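Local coordinates for dihydrodipicolinate synthase (Agrobacterium tumefaciens, PDB 3B4U), which probably catalyses the aldol-type condensation of pyruvate with aspartate semialdehyde in lysine biosynthesis, at residues B[182-195]-B[201-213]. Sequence-based numbering, arbitrary orientation.
Sequences LKEHGDLAILIGDE and GVRLGGQGAISGV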
loop_
_atom_site.group_PDB
_atom_site.type_symbol
_atom_site.label_atom_id
_atom_site.label_comp_id
_atom_site.label_asym_id
_atom_site.label_seq_id
_atom_site.Cartn_x
_atom_site.Cartn_y
_atom_site.Cartn_z
ATOM N N LEU B 182 14.907 11.829 -19.891
ATOM C CA LEU B 182 16.010 11.507 -20.768
ATOM C C LEU B 182 17.011 12.663 -20.887
ATOM O O LEU B 182 18.222 12.438 -20.814
ATOM C CB LEU B 182 15.488 11.046 -22.132
ATOM C CG LEU B 182 14.721 9.711 -22.084
ATOM C CD1 LEU B 182 13.901 9.520 -23.359
ATOM C CD2 LEU B 182 15.670 8.520 -21.830
ATOM N N LYS B 183 16.520 13.896 -21.027
ATOM C CA LYS B 183 17.435 15.055 -21.137
ATOM C C LYS B 183 18.228 15.356 -19.883
ATOM O O LYS B 183 19.402 15.720 -19.949
ATOM C CB LYS B 183 16.632 16.301 -21.512
ATOM C CG LYS B 183 16.086 16.266 -22.905
ATOM C CD LYS B 183 15.145 17.458 -23.123
ATOM C CE LYS B 183 14.579 17.520 -24.507
ATOM N NZ LYS B 183 13.687 18.719 -24.656
ATOM N N GLU B 184 17.533 15.292 -18.747
ATOM C CA GLU B 184 18.122 15.671 -17.484
ATOM C C GLU B 184 18.828 14.518 -16.820
ATOM O O GLU B 184 19.808 14.751 -16.121
ATOM C CB GLU B 184 17.078 16.236 -16.535
ATOM C CG GLU B 184 16.381 17.447 -17.039
ATOM C CD GLU B 184 17.274 18.639 -17.208
ATOM O OE1 GLU B 184 18.265 18.824 -16.461
ATOM O OE2 GLU B 184 16.963 19.392 -18.142
ATOM N N HIS B 185 18.314 13.278 -16.994
ATOM C CA HIS B 185 18.748 12.139 -16.212
ATOM C C HIS B 185 19.004 10.923 -17.066
ATOM O O HIS B 185 19.053 9.821 -16.557
ATOM C CB HIS B 185 17.725 11.833 -15.110
ATOM C CG HIS B 185 17.426 13.027 -14.280
ATOM N ND1 HIS B 185 18.424 13.732 -13.643
ATOM C CD2 HIS B 185 16.266 13.674 -14.014
ATOM C CE1 HIS B 185 17.886 14.770 -13.024
ATOM N NE2 HIS B 185 16.576 14.751 -13.218
ATOM N N GLY B 186 19.308 11.126 -18.338
ATOM C CA GLY B 186 19.596 10.015 -19.217
ATOM C C GLY B 186 20.945 9.368 -19.006
ATOM O O GLY B 186 21.222 8.373 -19.627
ATOM N N ASP B 187 21.724 9.906 -18.065
ATOM C CA ASP B 187 22.905 9.246 -17.524
ATOM C C ASP B 187 22.543 8.035 -16.670
ATOM O O ASP B 187 23.363 7.150 -16.459
ATOM C CB ASP B 187 23.814 10.242 -16.770
ATOM C CG ASP B 187 23.126 11.019 -15.655
ATOM O OD1 ASP B 187 22.012 11.496 -15.779
ATOM O OD2 ASP B 187 23.787 11.238 -14.611
ATOM N N LEU B 188 21.316 8.013 -16.170
ATOM C CA LEU B 188 20.774 6.880 -15.429
ATOM C C LEU B 188 20.117 5.942 -16.423
ATOM O O LEU B 188 19.954 6.243 -17.590
ATOM C CB LEU B 188 19.746 7.367 -14.426
ATOM C CG LEU B 188 20.240 8.367 -13.388
ATOM C CD1 LEU B 188 19.076 8.664 -12.422
ATOM C CD2 LEU B 188 21.503 7.859 -12.720
ATOM N N ALA B 189 19.694 4.785 -15.928
ATOM C CA ALA B 189 18.926 3.818 -16.732
ATOM C C ALA B 189 17.449 4.273 -16.701
ATOM O O ALA B 189 16.730 4.045 -15.721
ATOM C CB ALA B 189 19.090 2.425 -16.173
ATOM N N ILE B 190 17.011 4.926 -17.779
ATOM C CA ILE B 190 15.618 5.368 -17.895
ATOM C C ILE B 190 14.891 4.299 -18.673
ATOM O O ILE B 190 15.178 4.059 -19.841
ATOM C CB ILE B 190 15.511 6.749 -18.558
ATOM C CG1 ILE B 190 16.352 7.788 -17.816
ATOM C CG2 ILE B 190 14.054 7.148 -18.677
ATOM C CD1 ILE B 190 16.030 7.942 -16.350
ATOM N N LEU B 191 13.963 3.645 -18.000
ATOM C CA LEU B 191 13.231 2.500 -18.514
ATOM C C LEU B 191 11.784 2.958 -18.736
ATOM O O LEU B 191 11.242 3.732 -17.957
ATOM C CB LEU B 191 13.305 1.353 -17.503
ATOM C CG LEU B 191 14.695 1.011 -17.000
ATOM C CD1 LEU B 191 14.609 -0.126 -15.973
ATOM C CD2 LEU B 191 15.642 0.663 -18.122
ATOM N N ILE B 192 11.155 2.511 -19.822
ATOM C CA ILE B 192 9.902 3.137 -20.288
ATOM C C ILE B 192 8.798 2.096 -20.337
ATOM O O ILE B 192 8.874 1.105 -21.050
ATOM C CB ILE B 192 10.110 3.820 -21.660
ATOM C CG1 ILE B 192 11.104 4.954 -21.497
ATOM C CG2 ILE B 192 8.763 4.301 -22.224
ATOM C CD1 ILE B 192 11.592 5.511 -22.839
ATOM N N GLY B 193 7.774 2.336 -19.549
ATOM C CA GLY B 193 6.619 1.439 -19.447
ATOM C C GLY B 193 5.626 1.547 -20.592
ATOM O O GLY B 193 5.065 0.546 -21.011
ATOM N N ASP B 194 5.424 2.721 -21.158
ATOM C CA ASP B 194 4.395 2.926 -22.190
ATOM C C ASP B 194 4.942 2.500 -23.532
ATOM O O ASP B 194 5.842 3.121 -24.079
ATOM C CB ASP B 194 4.013 4.406 -22.196
ATOM C CG ASP B 194 2.775 4.738 -23.018
ATOM O OD1 ASP B 194 2.069 3.811 -23.462
ATOM O OD2 ASP B 194 2.528 5.958 -23.216
ATOM N N GLU B 195 4.386 1.412 -24.061
ATOM C CA GLU B 195 4.931 0.784 -25.279
ATOM C C GLU B 195 4.978 1.735 -26.453
ATOM O O GLU B 195 5.926 1.669 -27.217
ATOM C CB GLU B 195 4.097 -0.443 -25.660
ATOM C CG GLU B 195 4.397 -1.636 -24.827
ATOM C CD GLU B 195 3.752 -1.616 -23.512
ATOM O OE1 GLU B 195 2.838 -0.757 -23.212
ATOM O OE2 GLU B 195 4.163 -2.540 -22.743
ATOM N N GLY B 201 11.937 6.305 -27.120
ATOM C CA GLY B 201 12.771 6.655 -25.996
ATOM C C GLY B 201 14.120 5.977 -26.004
ATOM O O GLY B 201 15.129 6.596 -25.677
ATOM N N VAL B 202 14.170 4.719 -26.439
ATOM C CA VAL B 202 15.426 4.015 -26.611
ATOM C C VAL B 202 16.299 4.755 -27.626
ATOM O O VAL B 202 17.499 4.904 -27.436
ATOM C CB VAL B 202 15.173 2.544 -26.984
ATOM C CG1 VAL B 202 16.436 1.836 -27.475
ATOM C CG2 VAL B 202 14.572 1.805 -25.769
ATOM N N ARG B 203 15.691 5.246 -28.714
ATOM C CA ARG B 203 16.444 6.001 -29.706
ATOM C C ARG B 203 17.012 7.306 -29.132
ATOM O O ARG B 203 17.958 7.856 -29.706
ATOM C CB ARG B 203 15.603 6.225 -30.952
ATOM C CG ARG B 203 15.329 4.940 -31.718
ATOM C CD ARG B 203 14.720 5.179 -33.106
ATOM N NE ARG B 203 13.399 5.798 -33.072
ATOM C CZ ARG B 203 12.240 5.131 -33.013
ATOM N NH1 ARG B 203 12.212 3.819 -32.955
ATOM N NH2 ARG B 203 11.096 5.788 -33.024
ATOM N N LEU B 204 16.448 7.815 -28.052
ATOM C CA LEU B 204 16.909 8.984 -27.343
ATOM C C LEU B 204 17.739 8.653 -26.120
ATOM O O LEU B 204 17.978 9.540 -25.309
ATOM C CB LEU B 204 15.727 9.849 -26.943
ATOM C CG LEU B 204 15.051 10.596 -28.068
ATOM C CD1 LEU B 204 13.692 11.080 -27.617
ATOM C CD2 LEU B 204 15.909 11.771 -28.531
ATOM N N GLY B 205 18.161 7.404 -25.960
ATOM C CA GLY B 205 19.055 7.055 -24.871
ATOM C C GLY B 205 18.442 6.212 -23.776
ATOM O O GLY B 205 19.141 5.839 -22.833
ATOM N N GLY B 206 17.168 5.877 -23.877
ATOM C CA GLY B 206 16.589 4.982 -22.894
ATOM C C GLY B 206 17.264 3.636 -22.862
ATOM O O GLY B 206 17.664 3.109 -23.886
ATOM N N GLN B 207 17.361 3.048 -21.673
ATOM C CA GLN B 207 18.085 1.796 -21.469
ATOM C C GLN B 207 17.258 0.547 -21.508
ATOM O O GLN B 207 17.800 -0.533 -21.304
ATOM C CB GLN B 207 18.897 1.844 -20.170
ATOM C CG GLN B 207 20.176 2.620 -20.273
ATOM C CD GLN B 207 21.122 2.324 -19.122
ATOM O OE1 GLN B 207 21.194 1.211 -18.621
ATOM N NE2 GLN B 207 21.848 3.359 -18.691
ATOM N N GLY B 208 15.958 0.653 -21.783
ATOM C CA GLY B 208 15.132 -0.508 -21.957
ATOM C C GLY B 208 13.811 -0.455 -21.215
ATOM O O GLY B 208 13.147 0.576 -21.183
ATOM N N ALA B 209 13.384 -1.607 -20.679
ATOM C CA ALA B 209 12.043 -1.753 -20.120
ATOM C C ALA B 209 11.979 -2.926 -19.158
ATOM O O ALA B 209 12.711 -3.908 -19.324
ATOM C CB ALA B 209 11.005 -1.977 -21.260
ATOM N N ILE B 210 11.068 -2.789 -18.217
ATOM C CA ILE B 210 10.571 -3.882 -17.405
ATOM C C ILE B 210 9.138 -4.100 -17.882
ATOM O O ILE B 210 8.257 -3.315 -17.577
ATOM C CB ILE B 210 10.635 -3.567 -15.902
ATOM C CG1 ILE B 210 12.095 -3.309 -15.451
ATOM C CG2 ILE B 210 10.001 -4.696 -15.097
ATOM C CD1 ILE B 210 12.228 -2.738 -14.069
ATOM N N SER B 211 8.941 -5.122 -18.691
ATOM C CA SER B 211 7.779 -5.206 -19.580
ATOM C C SER B 211 6.830 -6.341 -19.258
ATOM O O SER B 211 7.253 -7.497 -19.203
ATOM C CB SER B 211 8.281 -5.375 -21.006
ATOM O OG SER B 211 7.228 -5.779 -21.888
ATOM N N GLY B 212 5.545 -6.046 -19.141
ATOM C CA GLY B 212 4.532 -7.068 -18.987
ATOM C C GLY B 212 4.278 -7.866 -20.262
ATOM O O GLY B 212 4.131 -9.082 -20.225
ATOM N N VAL B 213 4.238 -7.189 -21.403
ATOM C CA VAL B 213 4.035 -7.855 -22.672
ATOM C C VAL B 213 5.162 -8.821 -22.982
ATOM O O VAL B 213 4.939 -9.817 -23.657
ATOM C CB VAL B 213 3.796 -6.805 -23.814
ATOM C CG1 VAL B 213 3.824 -7.449 -25.178
ATOM C CG2 VAL B 213 2.485 -6.041 -23.548
HETATM O O HOH W 1 22.286 5.884 -19.962
HETATM O O HOH W 2 23.599 4.329 -16.477
HETATM O O HOH W 3 18.645 5.815 -20.032
HETATM O O HOH W 4 14.139 3.009 -22.261
HETATM O O HOH W 5 6.726 -3.488 -23.067
HETATM O O HOH W 6 3.664 -4.321 -21.044
#
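Strands 189-192 and 208-211 run side by side in the same general direction, their short axes 49° apart and 4.7 Å at closest approach. Two backbone hydrogen bonds link the segments: Gln207 N, just ahead of the second strand, gives to Ile190 O (3.0 Å), and Ile192 N to Gly208 O (3.1 Å), the latter with the donor in the carbonyl plane. Leu191 CA adds a CA-H...O contact to the same Gly208 oxygen. Waters add to the pairing: one gives a hydrogen bond to Ile190 O and accepts from Gly208 N; another gives to Leu188 O and Gly205 O and accepts from Ile190 N. These are the seventh and eighth strands of a TIM barrel, joined by helix 195-203 in a beta-alpha-beta crossover, and their pairing closes the ring. The crossover helix ends in a Schellman motif with Gly205 at C-prime, Gly206 N returning to Gly201 O. Against this end lies Leu182 of helix 175-185: CD1 meets Leu204 CB at 4.0 Å, the two side chains crossing at about a right angle, while CD2 rests on Gly206. Ile192 sends CD1 to within 3.6 Å of Gly201 CA, a close fit at a residue without a side chain. The Gln207 chain, extended beyond CG (chi2 -164°), lies along Ala189, with OE1 3.4 Å from Ala189 CB. OE1 accepts from Phe5 N, while NE2 donates to two waters held by Gly186 O and Asp187 O, so both ends of the amide are engaged. Leu191 CD2 packs on the Gln207-Gly208 backbone; its CD1 meets Ile210 CD1 at 4.0 Å, and Phe5 touches both residues. At the C-terminal ends of the strands, Glu195 OE2 accepts hydrogen bonds from two waters, one also bonded to Ser211 OG, the other accepting from Val213 N.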